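Side-chain contacts in alternansucrase (Leuconostoc mesenteroides, PDB 6HVG), which is a large multidomain enzyme of glycoside hydrolase family 70, combining a TIM-barrel catalytic core with repeats of the choline-binding and cell-wall-binding type: residues N452-M457 against K475-A480; T511-N514 against Q518-D521; P559-I562 against K566-T569; H767-N772 against F779-Q784; V1301-I1306 against Y1324-D1329. All coordinates share one frame; numbering follows the deposited sequence.

Followed from the N terminus, the five contacts come strictly in series: none nests within another and none crosses another. Contact 1, with 17 residues between its segments, packs helix 447-462 against helix 474-495 and closes the loop joining them. Contacts 2 and 3 each close a short loop with three residues between the segments, the first after helix 499-511 and the second between strands 534-537 and 580-582. Contact 4 joins the end of helix 757-766 to helix 779-793. Contact 5 joins two successive β-hairpins near the C-terminal end. Contacts 1 and 2 touch through N452 and Q512, and contact 5 returns the chain to within about 6 Å of contact 1, measured between nearest atoms.

Contact 1 of 5, residues N452-M457 against K475-A480; sequences NYLNFM and KTLNDA
L454 reaches from helix 447-462 toward L477 and A480 of helix 474-495, a helix-helix contact in which one leucine does most of the work. The tight part lies at the two methyl groups of L454. CD1 of L454 meets CD2 of L477 at 3.7 Å and CB of A480 at 3.8 Å, so it is shared between residues one helical turn apart. CD2 of L454 comes over the A480 backbone, 3.6 Å from C of A480. The fork is put there by a first torsion that leaves CG of L454 anti to its carbonyl carbon (chi1 -66°). With only a methyl at A480, the backbones can probably draw close, the CA atoms of L454 and A480 being 7.1 Å apart. Y468, from the loop joining the helices, packs on L454 and A480, while A481 of the second helix adds to the apolar surroundings of L454. Polar groups take over away from this core. N478 turns from L454 and bonds Q450 and Q385, and N452 bonds Q512. On the solvent side, K475 and D479 form a salt bridge within their own helix, in which NZ of K475 meets the syn lone pair of OD2 of D479 at 2.9 Å.

Contact 2 of 5, residues T511-N514 against Q518-D521; sequences TQAN and QTED
T519 lays its side chain over the carbonyl group of A513, with both branches near the oxygen. Its OG1 is 2.8 Å from O of A513, and its methyl CG2 lies 3.1 Å from the same oxygen. The first torsion (chi1 51°) sets OG1 between the backbone N and the carbonyl carbon and leaves the methyl anti to that carbon. OG1 also receives a hydrogen bond from N of A1258. The two segments belong to a compact turn of the family 70 enzyme, with short 3-10 pieces, in the loop between helices 499-511 and 528-531. One residue before T519, the amide oxygen OE1 of Q518 comes to 3.5 Å from CB of A513 at the end of an extended chain. N514 meets T519 at about a right angle, its OD1 3.6 Å from CG2 of T519. Next after T519 in sequence, E520 points its carboxylate at the 1255-1257 region, where it accepts from N of H1255, R1256 and G1257 and also bonds OH of Y1192.

Contact 3 of 5, residues P559-I562 against K566-T569; sequences PINI and KDTT
A type I β-turn from K566 to T569 is tied to the preceding 3-10 turn by the side-chain amide of N561, which uses both of its ends. OD1 of N561 accepts from N of K566 at 2.8 Å, with an N-H...O angle of 158°; the donor stands above the carbonyl plane and not on a lone pair. ND2 of N561 gives a proton to OD1 of D567 at 3.0 Å. The carboxylate oxygen lies almost in the amide plane, yet the nitrogen meets the carboxylate from above its plane; the two flat groups are turned 81° apart. G556 O accepts a second bond from ND2, so three bonds fix the rotation of this buried amide. CG of N561 lies anti to the backbone N (chi1 -171°), which extends the amide to the start of the turn. Alongside, the methylene chain of K566 runs past N561 in the opposite direction and brings CE to 3.2 Å from O of I560. The whole unit lies in the long loop between strands 534-537 and 580-582. The side chain of N561 is about 12 Å from the calcium ion, for which D581 of strand 580-582 is a ligand, and P559 and I562 pack on Y668 of helix 665-671.

Contact 4 of 5, residues H767-N772 against F779-Q784; sequences HGIIKN and FDQLAQ
Between Q781 and I769, one hydrogen bond and a set of apolar touches join helix 779-793 to the loop that precedes it. The polar link runs from NE2 of Q781 to O of I769 at 3.2 Å, bent to an N-H...O angle of 147°. The carbonyl oxygen lies in the plane of the glutamine amide, whereas the donor is tilted 33° from the carbonyl plane of I769. The other end of the same amide is also engaged, since OE1 accepts from N of T778 just ahead of the helix. Gripped at both ends, the amide is fixed in its rotation and spans the helix start and the loop.

The apolar touches spread along I769. Its CG2 branch, anti to the backbone N, lies alongside the aliphatic part of Q781, 3.8 Å from CG, the two side chains sliding past each other in opposite directions. The longer branch reaches the next helical turn and sets CD1 3.8 Å from CB of Q784, also near OE1 of that residue. I770 joins in more lightly: its CG2 approaches NE2 of Q781 at 3.9 Å, and its side chain also packs on M764, I765 and F777.

The loop leaves helix 757-766 through a Schellman motif. G768, with positive phi, is its C-prime residue; N of G768 bonds O of I765, and N of I769 bonds O of M764. Both helices, with the Schellman turn between them, belong to the helical connection between neighbouring parallel strands 745-747 and 821-825 of the barrel, which also includes helix 807-814.

Contact 5 of 5, residues V1301-I1306 against Y1324-D1329; sequences VKYYSI and YYFDKD
The ring of F1326 meets the backbone of V1301-Y1303 obliquely, with CE2 and CZ leading. The rings of F1326 and Y1303 share a small apolar cluster with F1294 and I1316: F1294 meets the Y1303 ring with planes at about 55° and also packs on F1326, while I1316 touches both. The setting is a pair of successive β-hairpins, 1294-1296 with 1301-1304 and 1314-1317 with 1323-1326, the second lying in a putative cell-wall-binding repeat. Strands 1301-1304 and 1324-1326 do not pair; their axes stand at 93° to each other and approach to 8.7 Å, and the F1326 side chain spans the distance. CE2 of F1326 lies 3.6 Å from O of V1301 and 3.5 Å from N of Y1303, and thus sits beside the backbone between V1301 and Y1303. V1301 itself is linked by backbone hydrogen bonding to M1332, beyond the second hairpin. With CG of Y1303 anti to its backbone N (chi1 173°), the phenol is carried away from strand 1324-1326 even though the first bond of the side chain points toward it. That leaves the methylene to make the main side-chain touch, CB of Y1303 lying 3.4 Å from CZ of F1326.

Contact 1 of 5, residues N452-M457 against K475-A480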
# COMPACT_ATOMS: atom_id res chain seq x y z
N ASN A 452 25.02 24.79 8.17
CA ASN A 452 23.57 24.85 7.96
C ASN A 452 22.86 25.40 9.19
O ASN A 452 21.96 26.23 9.06
CB ASN A 452 23.01 23.48 7.57
CG ASN A 452 23.39 23.06 6.16
OD1 ASN A 452 23.77 23.88 5.34
ND2 ASN A 452 23.25 21.79 5.87
N TYR A 453 23.26 24.95 10.37
CA TYR A 453 22.74 25.48 11.62
C TYR A 453 22.92 26.98 11.67
O TYR A 453 21.98 27.70 11.97
CB TYR A 453 23.43 24.83 12.81
CG TYR A 453 23.25 25.57 14.13
CD1 TYR A 453 22.15 25.35 14.94
CD2 TYR A 453 24.19 26.47 14.57
CE1 TYR A 453 21.99 26.01 16.15
CE2 TYR A 453 24.05 27.15 15.77
CZ TYR A 453 22.96 26.91 16.56
OH TYR A 453 22.85 27.60 17.75
N LEU A 454 24.13 27.46 11.38
CA LEU A 454 24.45 28.88 11.44
C LEU A 454 23.60 29.68 10.48
O LEU A 454 23.03 30.70 10.88
CB LEU A 454 25.92 29.15 11.12
CG LEU A 454 26.89 28.60 12.15
CD1 LEU A 454 28.30 28.70 11.61
CD2 LEU A 454 26.80 29.33 13.49
N ASN A 455 23.48 29.21 9.24
CA ASN A 455 22.64 29.89 8.25
C ASN A 455 21.15 29.89 8.65
O ASN A 455 20.47 30.89 8.47
CB ASN A 455 22.79 29.24 6.88
CG ASN A 455 24.15 29.44 6.29
OD1 ASN A 455 24.95 30.22 6.79
ND2 ASN A 455 24.43 28.74 5.22
N PHE A 456 20.65 28.79 9.19
CA PHE A 456 19.26 28.70 9.61
C PHE A 456 18.93 29.65 10.78
O PHE A 456 17.94 30.38 10.72
CB PHE A 456 18.93 27.26 9.98
CG PHE A 456 17.50 27.04 10.38
CD1 PHE A 456 16.54 26.79 9.42
CD2 PHE A 456 17.13 26.99 11.72
CE1 PHE A 456 15.23 26.54 9.78
CE2 PHE A 456 15.82 26.77 12.08
CZ PHE A 456 14.87 26.56 11.11
N MET A 457 19.75 29.64 11.82
CA MET A 457 19.52 30.50 12.99
C MET A 457 19.67 31.98 12.64
O MET A 457 18.91 32.80 13.15
CB MET A 457 20.48 30.16 14.12
CG MET A 457 20.29 28.77 14.70
SD MET A 457 18.88 28.59 15.80
CE MET A 457 17.87 27.52 14.83
N LYS A 475 37.48 27.71 12.21
CA LYS A 475 37.60 28.84 13.13
C LYS A 475 36.46 29.83 12.91
O LYS A 475 35.81 30.25 13.85
CB LYS A 475 38.94 29.52 12.91
CG LYS A 475 39.17 30.82 13.68
CD LYS A 475 39.84 30.59 15.02
CE LYS A 475 40.21 31.90 15.70
NZ LYS A 475 38.99 32.65 16.10
N THR A 476 36.21 30.18 11.64
CA THR A 476 35.14 31.10 11.28
C THR A 476 33.78 30.58 11.72
O THR A 476 32.98 31.34 12.24
CB THR A 476 35.11 31.36 9.77
OG1 THR A 476 36.36 31.92 9.34
CG2 THR A 476 33.96 32.32 9.40
N LEU A 477 33.52 29.28 11.53
CA LEU A 477 32.23 28.71 11.89
C LEU A 477 32.01 28.74 13.40
O LEU A 477 30.92 29.08 13.86
CB LEU A 477 32.12 27.27 11.39
CG LEU A 477 32.13 27.06 9.87
CD1 LEU A 477 32.33 25.59 9.58
CD2 LEU A 477 30.85 27.54 9.22
N ASN A 478 33.04 28.40 14.16
CA ASN A 478 32.96 28.44 15.62
C ASN A 478 32.77 29.86 16.17
O ASN A 478 32.03 30.06 17.11
CB ASN A 478 34.20 27.78 16.23
CG ASN A 478 34.22 26.27 16.04
OD1 ASN A 478 33.19 25.66 15.86
ND2 ASN A 478 35.39 25.67 16.06
N ASP A 479 33.45 30.84 15.57
CA ASP A 479 33.25 32.25 15.93
C ASP A 479 31.80 32.66 15.65
O ASP A 479 31.18 33.37 16.45
CB ASP A 479 34.19 33.17 15.13
CG ASP A 479 35.62 33.13 15.62
OD1 ASP A 479 35.88 32.55 16.69
OD2 ASP A 479 36.51 33.70 14.93
N ALA A 480 31.26 32.22 14.51
CA ALA A 480 29.89 32.51 14.12
C ALA A 480 28.88 31.81 15.02
O ALA A 480 27.80 32.34 15.25
CB ALA A 480 29.66 32.13 12.67

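Contact 2 of 5, residues T511-N514 against Q518-D521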
# COMPACT_ATOMS: atom_id res chain seq x y z
N THR A 511 15.04 19.66 8.75
CA THR A 511 15.69 20.11 7.53
C THR A 511 16.82 19.21 7.03
O THR A 511 17.05 19.12 5.83
CB THR A 511 16.26 21.53 7.78
OG1 THR A 511 15.17 22.44 7.93
CG2 THR A 511 17.13 22.02 6.65
N GLN A 512 17.55 18.58 7.94
CA GLN A 512 18.74 17.81 7.61
C GLN A 512 18.43 16.37 7.22
O GLN A 512 17.75 15.66 7.96
CB GLN A 512 19.70 17.78 8.80
CG GLN A 512 20.06 19.15 9.34
CD GLN A 512 20.76 19.97 8.31
OE1 GLN A 512 21.94 19.72 8.01
NE2 GLN A 512 20.07 20.94 7.74
N ALA A 513 18.96 15.94 6.08
CA ALA A 513 18.68 14.62 5.53
C ALA A 513 18.95 13.49 6.52
O ALA A 513 18.19 12.53 6.58
CB ALA A 513 19.47 14.40 4.24
N ASN A 514 20.05 13.57 7.26
CA ASN A 514 20.38 12.55 8.24
C ASN A 514 19.37 12.47 9.39
O ASN A 514 19.34 11.49 10.11
CB ASN A 514 21.78 12.79 8.80
CG ASN A 514 22.86 12.20 7.94
OD1 ASN A 514 22.62 11.36 7.10
ND2 ASN A 514 24.08 12.61 8.18
N GLN A 518 14.50 11.28 4.32
CA GLN A 518 15.34 11.22 3.12
C GLN A 518 16.42 10.15 3.23
O GLN A 518 16.81 9.52 2.24
CB GLN A 518 15.96 12.57 2.85
CG GLN A 518 14.93 13.64 2.52
CD GLN A 518 15.54 14.96 2.13
OE1 GLN A 518 16.76 15.16 2.18
NE2 GLN A 518 14.67 15.91 1.79
N THR A 519 16.88 9.91 4.46
CA THR A 519 17.82 8.83 4.72
C THR A 519 17.15 7.54 5.16
O THR A 519 17.82 6.64 5.61
CB THR A 519 18.86 9.26 5.77
OG1 THR A 519 18.20 9.80 6.93
CG2 THR A 519 19.77 10.31 5.17
N GLU A 520 15.82 7.48 5.05
CA GLU A 520 15.06 6.29 5.42
C GLU A 520 14.55 5.50 4.21
O GLU A 520 13.92 4.46 4.38
CB GLU A 520 13.90 6.64 6.36
CG GLU A 520 14.36 7.14 7.71
CD GLU A 520 13.23 7.39 8.68
OE1 GLU A 520 12.08 7.36 8.25
OE2 GLU A 520 13.50 7.63 9.87
N ASP A 521 14.81 6.00 3.00
CA ASP A 521 14.46 5.31 1.77
C ASP A 521 12.98 4.94 1.69
O ASP A 521 12.64 3.79 1.44
CB ASP A 521 15.34 4.07 1.62
CG ASP A 521 16.81 4.42 1.36
OD1 ASP A 521 17.11 5.58 1.02
OD2 ASP A 521 17.66 3.52 1.51

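Contact 3 of 5, residues P559-I562 against K566-T569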
# COMPACT_ATOMS: atom_id res chain seq x y z
N PRO A 559 1.56 -19.68 7.29
CA PRO A 559 1.27 -21.12 7.23
C PRO A 559 2.19 -21.90 6.28
O PRO A 559 2.81 -22.88 6.70
CB PRO A 559 -0.18 -21.16 6.78
CG PRO A 559 -0.75 -19.90 7.37
CD PRO A 559 0.33 -18.88 7.32
N ILE A 560 2.34 -21.43 5.05
CA ILE A 560 3.15 -22.15 4.07
C ILE A 560 4.65 -22.05 4.37
O ILE A 560 5.43 -22.75 3.76
CB ILE A 560 2.88 -21.71 2.61
CG1 ILE A 560 3.30 -20.25 2.36
CG2 ILE A 560 1.41 -21.90 2.24
CD1 ILE A 560 3.28 -19.85 0.90
N ASN A 561 5.04 -21.20 5.30
CA ASN A 561 6.45 -21.08 5.68
C ASN A 561 6.65 -21.19 7.16
O ASN A 561 7.55 -20.55 7.71
CB ASN A 561 7.04 -19.74 5.21
CG ASN A 561 8.55 -19.68 5.39
OD1 ASN A 561 9.24 -20.64 5.14
ND2 ASN A 561 9.04 -18.54 5.85
N ILE A 562 5.81 -21.97 7.81
CA ILE A 562 5.83 -22.03 9.27
C ILE A 562 7.20 -22.50 9.78
O ILE A 562 7.64 -22.07 10.86
CB ILE A 562 4.69 -22.90 9.83
CG1 ILE A 562 4.58 -22.74 11.34
CG2 ILE A 562 4.89 -24.35 9.42
CD1 ILE A 562 3.33 -23.34 11.95
N LYS A 566 10.87 -21.80 3.24
CA LYS A 566 10.75 -20.94 2.07
C LYS A 566 11.27 -19.51 2.30
O LYS A 566 10.88 -18.58 1.58
CB LYS A 566 9.28 -20.85 1.64
CG LYS A 566 8.55 -22.17 1.44
CD LYS A 566 7.18 -21.90 0.83
CE LYS A 566 6.32 -23.14 0.66
NZ LYS A 566 6.92 -24.12 -0.27
N ASP A 567 12.19 -19.32 3.26
CA ASP A 567 12.74 -17.97 3.58
C ASP A 567 13.40 -17.23 2.41
O ASP A 567 13.37 -16.00 2.36
CB ASP A 567 13.75 -18.04 4.73
CG ASP A 567 13.09 -18.09 6.11
OD1 ASP A 567 11.92 -17.68 6.25
OD2 ASP A 567 13.75 -18.54 7.06
N THR A 568 13.99 -17.97 1.48
CA THR A 568 14.73 -17.34 0.36
C THR A 568 13.86 -17.04 -0.87
O THR A 568 14.35 -16.48 -1.85
CB THR A 568 15.90 -18.24 -0.10
OG1 THR A 568 15.38 -19.34 -0.84
CG2 THR A 568 16.72 -18.76 1.10
N THR A 569 12.58 -17.42 -0.82
CA THR A 569 11.65 -17.22 -1.93
C THR A 569 10.55 -16.24 -1.54
O THR A 569 10.51 -15.74 -0.40
CB THR A 569 10.98 -18.55 -2.33
OG1 THR A 569 10.07 -18.96 -1.30
CG2 THR A 569 12.01 -19.65 -2.54

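Contact 4 of 5, residues H767-N772 against F779-Q784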
# COMPACT_ATOMS: atom_id res chain seq x y z
N HIS A 767 -13.51 13.38 -6.55
CA HIS A 767 -14.19 14.65 -6.26
C HIS A 767 -13.26 15.67 -5.57
O HIS A 767 -13.72 16.66 -4.99
CB HIS A 767 -15.46 14.39 -5.44
CG HIS A 767 -16.60 13.81 -6.23
ND1 HIS A 767 -16.60 12.50 -6.68
CD2 HIS A 767 -17.75 14.36 -6.67
CE1 HIS A 767 -17.71 12.27 -7.36
NE2 HIS A 767 -18.43 13.38 -7.36
N GLY A 768 -11.95 15.44 -5.66
CA GLY A 768 -10.96 16.38 -5.14
C GLY A 768 -10.91 16.53 -3.63
O GLY A 768 -10.35 17.51 -3.13
N ILE A 769 -11.47 15.58 -2.89
CA ILE A 769 -11.50 15.67 -1.43
C ILE A 769 -10.15 15.29 -0.81
O ILE A 769 -9.73 15.87 0.19
CB ILE A 769 -12.64 14.82 -0.86
CG1 ILE A 769 -13.95 15.30 -1.47
CG2 ILE A 769 -12.66 14.93 0.67
CD1 ILE A 769 -15.19 14.79 -0.77
N ILE A 770 -9.47 14.34 -1.43
CA ILE A 770 -8.11 14.01 -1.07
C ILE A 770 -7.35 13.80 -2.36
O ILE A 770 -7.96 13.64 -3.43
CB ILE A 770 -8.02 12.73 -0.24
CG1 ILE A 770 -8.64 11.55 -0.99
CG2 ILE A 770 -8.71 12.95 1.09
CD1 ILE A 770 -8.56 10.23 -0.25
N LYS A 771 -6.03 13.76 -2.27
CA LYS A 771 -5.21 13.53 -3.46
C LYS A 771 -4.74 12.07 -3.56
O LYS A 771 -4.82 11.47 -4.63
CB LYS A 771 -4.05 14.51 -3.45
CG LYS A 771 -4.56 15.95 -3.38
CD LYS A 771 -3.46 17.00 -3.48
CE LYS A 771 -4.02 18.42 -3.37
NZ LYS A 771 -4.82 18.66 -2.13
N ASN A 772 -4.32 11.50 -2.44
CA ASN A 772 -3.74 10.15 -2.42
C ASN A 772 -4.52 9.21 -1.51
O ASN A 772 -5.11 9.64 -0.52
CB ASN A 772 -2.30 10.19 -1.91
CG ASN A 772 -1.33 10.77 -2.91
OD1 ASN A 772 -1.72 11.45 -3.84
ND2 ASN A 772 -0.06 10.49 -2.71
N PHE A 779 -13.13 13.28 9.40
CA PHE A 779 -14.47 12.67 9.37
C PHE A 779 -15.47 13.42 8.50
O PHE A 779 -16.26 12.79 7.81
CB PHE A 779 -15.06 12.51 10.77
CG PHE A 779 -14.77 11.18 11.39
CD1 PHE A 779 -15.41 10.03 10.92
CD2 PHE A 779 -13.87 11.06 12.45
CE1 PHE A 779 -15.17 8.80 11.51
CE2 PHE A 779 -13.62 9.83 13.02
CZ PHE A 779 -14.26 8.70 12.54
N ASP A 780 -15.45 14.76 8.54
CA ASP A 780 -16.26 15.58 7.63
C ASP A 780 -15.90 15.30 6.18
O ASP A 780 -16.78 15.21 5.34
CB ASP A 780 -16.09 17.08 7.94
CG ASP A 780 -16.30 17.39 9.41
OD1 ASP A 780 -16.69 18.53 9.75
OD2 ASP A 780 -16.08 16.47 10.25
N GLN A 781 -14.61 15.19 5.89
CA GLN A 781 -14.15 14.88 4.55
C GLN A 781 -14.71 13.53 4.12
O GLN A 781 -15.16 13.37 2.99
CB GLN A 781 -12.62 14.84 4.50
CG GLN A 781 -11.94 16.16 4.21
CD GLN A 781 -10.45 16.08 4.43
OE1 GLN A 781 -10.01 16.06 5.57
NE2 GLN A 781 -9.68 16.00 3.36
N LEU A 782 -14.69 12.56 5.04
CA LEU A 782 -15.28 11.25 4.76
C LEU A 782 -16.79 11.34 4.44
O LEU A 782 -17.25 10.72 3.48
CB LEU A 782 -15.08 10.32 5.94
CG LEU A 782 -15.63 8.89 5.82
CD1 LEU A 782 -15.16 8.20 4.57
CD2 LEU A 782 -15.20 8.10 7.05
N ALA A 783 -17.53 12.12 5.23
CA ALA A 783 -18.97 12.28 5.05
C ALA A 783 -19.36 12.85 3.69
O ALA A 783 -20.33 12.40 3.08
CB ALA A 783 -19.55 13.15 6.17
N GLN A 784 -18.61 13.85 3.23
CA GLN A 784 -18.85 14.47 1.92
C GLN A 784 -18.61 13.48 0.79
O GLN A 784 -19.40 13.42 -0.15
CB GLN A 784 -17.90 15.64 1.69
CG GLN A 784 -18.12 16.86 2.57
CD GLN A 784 -16.98 17.86 2.45
OE1 GLN A 784 -16.08 17.72 1.61
NE2 GLN A 784 -17.00 18.87 3.31

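Contact 5 of 5, residues V1301-I1306 against Y1324-D1329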
# COMPACT_ATOMS: atom_id res chain seq x y z
N VAL A 1301 48.46 11.09 5.42
CA VAL A 1301 47.49 12.08 5.90
C VAL A 1301 46.55 11.49 6.94
O VAL A 1301 46.09 10.37 6.80
CB VAL A 1301 46.68 12.65 4.75
CG1 VAL A 1301 45.84 13.82 5.20
CG2 VAL A 1301 47.62 13.10 3.64
N LYS A 1302 46.30 12.25 7.99
CA LYS A 1302 45.39 11.86 9.06
C LYS A 1302 44.25 12.86 9.11
O LYS A 1302 44.37 13.97 8.59
CB LYS A 1302 46.13 11.86 10.40
CG LYS A 1302 47.33 10.91 10.42
CD LYS A 1302 47.97 10.80 11.79
CE LYS A 1302 48.63 12.11 12.19
NZ LYS A 1302 49.16 11.91 13.55
N TYR A 1303 43.15 12.48 9.76
CA TYR A 1303 42.02 13.40 9.94
C TYR A 1303 41.44 13.29 11.33
O TYR A 1303 41.35 12.20 11.86
CB TYR A 1303 40.93 13.14 8.91
CG TYR A 1303 39.67 13.96 9.16
CD1 TYR A 1303 39.56 15.26 8.69
CD2 TYR A 1303 38.62 13.42 9.86
CE1 TYR A 1303 38.41 16.01 8.95
CE2 TYR A 1303 37.48 14.15 10.10
CZ TYR A 1303 37.37 15.43 9.65
OH TYR A 1303 36.20 16.11 9.88
N TYR A 1304 41.06 14.42 11.91
CA TYR A 1304 40.43 14.45 13.21
C TYR A 1304 39.05 15.10 13.08
O TYR A 1304 38.92 16.18 12.49
CB TYR A 1304 41.30 15.23 14.21
CG TYR A 1304 42.51 14.46 14.67
CD1 TYR A 1304 43.65 14.35 13.87
CD2 TYR A 1304 42.52 13.86 15.91
CE1 TYR A 1304 44.75 13.63 14.30
CE2 TYR A 1304 43.62 13.15 16.35
CZ TYR A 1304 44.72 13.04 15.55
OH TYR A 1304 45.76 12.31 16.03
N SER A 1305 38.04 14.46 13.65
CA SER A 1305 36.67 14.94 13.58
C SER A 1305 36.41 16.15 14.48
O SER A 1305 37.25 16.47 15.32
CB SER A 1305 35.73 13.82 13.97
OG SER A 1305 36.02 13.39 15.29
N ILE A 1306 35.25 16.79 14.32
CA ILE A 1306 34.90 17.95 15.14
C ILE A 1306 34.92 17.62 16.63
O ILE A 1306 35.10 18.51 17.45
CB ILE A 1306 33.53 18.53 14.75
CG1 ILE A 1306 33.62 19.15 13.38
CG2 ILE A 1306 33.09 19.61 15.73
CD1 ILE A 1306 32.43 20.00 12.99
N TYR A 1324 37.07 10.39 1.23
CA TYR A 1324 38.33 9.70 1.54
C TYR A 1324 38.07 8.45 2.38
O TYR A 1324 37.07 8.38 3.10
CB TYR A 1324 39.24 10.64 2.32
CG TYR A 1324 39.44 11.98 1.64
CD1 TYR A 1324 38.56 13.02 1.86
CD2 TYR A 1324 40.49 12.18 0.77
CE1 TYR A 1324 38.72 14.23 1.24
CE2 TYR A 1324 40.67 13.39 0.15
CZ TYR A 1324 39.79 14.40 0.38
OH TYR A 1324 39.96 15.60 -0.26
N TYR A 1325 38.98 7.48 2.30
CA TYR A 1325 38.96 6.35 3.21
C TYR A 1325 40.24 6.32 4.06
O TYR A 1325 41.35 6.41 3.55
CB TYR A 1325 38.83 5.04 2.44
CG TYR A 1325 38.89 3.86 3.35
CD1 TYR A 1325 37.88 3.62 4.27
CD2 TYR A 1325 39.97 3.01 3.34
CE1 TYR A 1325 37.96 2.57 5.16
CE2 TYR A 1325 40.04 1.95 4.22
CZ TYR A 1325 39.04 1.75 5.13
OH TYR A 1325 39.10 0.68 5.98
N PHE A 1326 40.06 6.20 5.37
CA PHE A 1326 41.15 6.10 6.31
C PHE A 1326 41.24 4.67 6.82
O PHE A 1326 40.26 4.15 7.37
CB PHE A 1326 40.97 7.09 7.48
CG PHE A 1326 41.17 8.52 7.08
CD1 PHE A 1326 40.19 9.19 6.39
CD2 PHE A 1326 42.35 9.18 7.35
CE1 PHE A 1326 40.37 10.49 5.99
CE2 PHE A 1326 42.53 10.49 6.95
CZ PHE A 1326 41.55 11.15 6.27
N ASP A 1327 42.42 4.07 6.68
CA ASP A 1327 42.65 2.66 7.04
C ASP A 1327 42.69 2.42 8.55
O ASP A 1327 42.57 3.35 9.35
CB ASP A 1327 43.91 2.12 6.34
CG ASP A 1327 45.21 2.81 6.77
OD1 ASP A 1327 45.32 3.26 7.93
OD2 ASP A 1327 46.15 2.90 5.94
N LYS A 1328 42.86 1.16 8.93
CA LYS A 1328 42.96 0.79 10.33
C LYS A 1328 44.04 1.56 11.07
O LYS A 1328 43.85 1.92 12.23
CB LYS A 1328 43.26 -0.69 10.44
CG LYS A 1328 42.16 -1.67 10.02
CD LYS A 1328 42.68 -3.11 10.11
CE LYS A 1328 44.06 -3.32 9.46
NZ LYS A 1328 44.55 -4.72 9.53
N ASP A 1329 45.15 1.84 10.40
CA ASP A 1329 46.27 2.58 11.01
C ASP A 1329 46.04 4.08 11.20
O ASP A 1329 46.79 4.74 11.90
CB ASP A 1329 47.55 2.34 10.20
CG ASP A 1329 48.01 0.87 10.24
OD1 ASP A 1329 47.68 0.17 11.22
OD2 ASP A 1329 48.68 0.42 9.31